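Local structure of lectin (Colocasia esculenta, 5T1X) at the interface of chains A and B. The protein binds mannose as a GNA-related (bulb-type) lectin, agglutinates rabbit erythrocytes and assembles as a dimer of heterodimers. Sequence-based numbering; all coordinates share one arbitrary frame. Chains: chain A, Lectin; chain B, Lectin.

The interface of chains A and B. Residues chain A 98-103; chain B 81, 98-100.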
# COMPACT_ATOMS: atom_id res chain seq x y z
N PRO A 98 3.76 3.78 -10.05
CA PRO A 98 2.32 4.10 -9.96
C PRO A 98 1.45 2.85 -9.77
O PRO A 98 1.95 1.74 -9.79
CB PRO A 98 2.03 4.78 -11.30
CG PRO A 98 2.96 4.09 -12.25
CD PRO A 98 4.23 3.86 -11.45
N SER A 99 0.14 3.05 -9.61
CA SER A 99 -0.76 1.92 -9.49
C SER A 99 -0.82 1.20 -10.83
O SER A 99 -0.71 1.85 -11.89
CB SER A 99 -2.15 2.37 -9.06
OG SER A 99 -2.70 3.30 -9.97
N VAL A 100 -0.90 -0.13 -10.80
CA VAL A 100 -0.91 -0.94 -12.01
C VAL A 100 -2.22 -1.72 -12.15
O VAL A 100 -2.47 -2.29 -13.20
CB VAL A 100 0.32 -1.91 -12.09
CG1 VAL A 100 1.64 -1.13 -12.11
CG2 VAL A 100 0.31 -2.94 -10.97
N PHE A 101 -3.04 -1.77 -11.08
CA PHE A 101 -4.29 -2.52 -11.09
C PHE A 101 -5.21 -2.04 -9.98
O PHE A 101 -4.76 -1.69 -8.90
CB PHE A 101 -4.00 -4.02 -10.94
CG PHE A 101 -5.20 -4.93 -10.94
CD1 PHE A 101 -5.91 -5.18 -12.11
CD2 PHE A 101 -5.63 -5.54 -9.76
CE1 PHE A 101 -7.03 -6.02 -12.10
CE2 PHE A 101 -6.74 -6.39 -9.76
CZ PHE A 101 -7.43 -6.62 -10.93
N LYS A 102 -6.51 -2.02 -10.26
CA LYS A 102 -7.49 -1.59 -9.28
C LYS A 102 -8.74 -2.47 -9.35
O LYS A 102 -9.21 -2.77 -10.44
CB LYS A 102 -7.86 -0.11 -9.57
CG LYS A 102 -8.86 0.53 -8.60
CD LYS A 102 -9.15 1.99 -8.95
CE LYS A 102 -10.23 2.16 -10.00
NZ LYS A 102 -10.45 3.59 -10.34
N ILE A 103 -9.23 -2.91 -8.18
CA ILE A 103 -10.49 -3.62 -7.99
C ILE A 103 -11.45 -2.54 -7.50
O ILE A 103 -11.21 -1.92 -6.45
CB ILE A 103 -10.41 -4.83 -7.03
CG1 ILE A 103 -9.55 -5.98 -7.60
CG2 ILE A 103 -11.82 -5.34 -6.71
CD1 ILE A 103 -9.14 -7.07 -6.56
N SER B 81 -1.84 -7.58 -14.75
CA SER B 81 -1.00 -6.39 -14.60
C SER B 81 0.44 -6.88 -14.58
O SER B 81 0.72 -7.95 -14.04
CB SER B 81 -1.35 -5.61 -13.34
OG SER B 81 -1.48 -6.44 -12.20
N ALA B 98 -9.26 -1.94 -3.90
CA ALA B 98 -8.07 -2.77 -3.66
C ALA B 98 -7.13 -2.45 -4.80
O ALA B 98 -7.52 -2.59 -5.96
CB ALA B 98 -8.42 -4.25 -3.60
N VAL B 99 -5.96 -1.87 -4.49
CA VAL B 99 -5.08 -1.37 -5.55
C VAL B 99 -3.67 -1.93 -5.43
O VAL B 99 -3.12 -1.97 -4.33
CB VAL B 99 -5.04 0.19 -5.50
CG1 VAL B 99 -4.15 0.76 -6.60
CG2 VAL B 99 -6.45 0.78 -5.58
N ILE B 100 -3.08 -2.31 -6.56
CA ILE B 100 -1.68 -2.78 -6.59
C ILE B 100 -0.81 -1.60 -6.94
O ILE B 100 -0.98 -0.99 -8.01
CB ILE B 100 -1.44 -3.96 -7.56
CG1 ILE B 100 -2.38 -5.16 -7.29
CG2 ILE B 100 0.07 -4.38 -7.54
CD1 ILE B 100 -2.31 -6.23 -8.39
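A:Phe101 and B:Ile100 meet through their side chains on one face of an antiparallel pairing between the C-terminal strand 99-103 of chain A and strand 98-101 of chain B. CG of A:Phe101, anti to the backbone N (chi1 180°), carries the ring out beside the isoleucine, whose delta-methyl CD1 meets CB and, at 3.7 Å, the ring-edge carbon CD2 of A:Phe101. The other branch of B:Ile100 serves a second neighbour: its CG2 touches CG2 of A:Val100 at 3.7 Å, the two side chains crossing obliquely. B:Ser81, from a loop, lies against the A:Val100–A:Phe101 stretch, its CB 3.5 Å from A:Val100 O and its hydroxyl OG 3.7 Å from A:Phe101 CB. On the opposite face B:Val99 sits between two chain A residues. Its CG1, anti to the backbone N (chi1 -179°), packs 3.6 Å from CB of A:Ser99, while CG2 lies alongside the aliphatic start of the poorly ordered A:Lys102.

Backbone hydrogen bonds hold these side chains in register. A:Val100 N donates to B:Ile100 O at 2.9 Å, and B:Ile100 N donates in return to A:Phe101 O. Further along, A:Ile103 N donates to B:Ala98 O at 2.8 Å, and B:Ala98 N completes the pair on A:Ile103 O. The pairing inserts chain A's C-terminal strand into the chain B fold, a strand exchange that helps join chains 1 and 2 as the heterodimer.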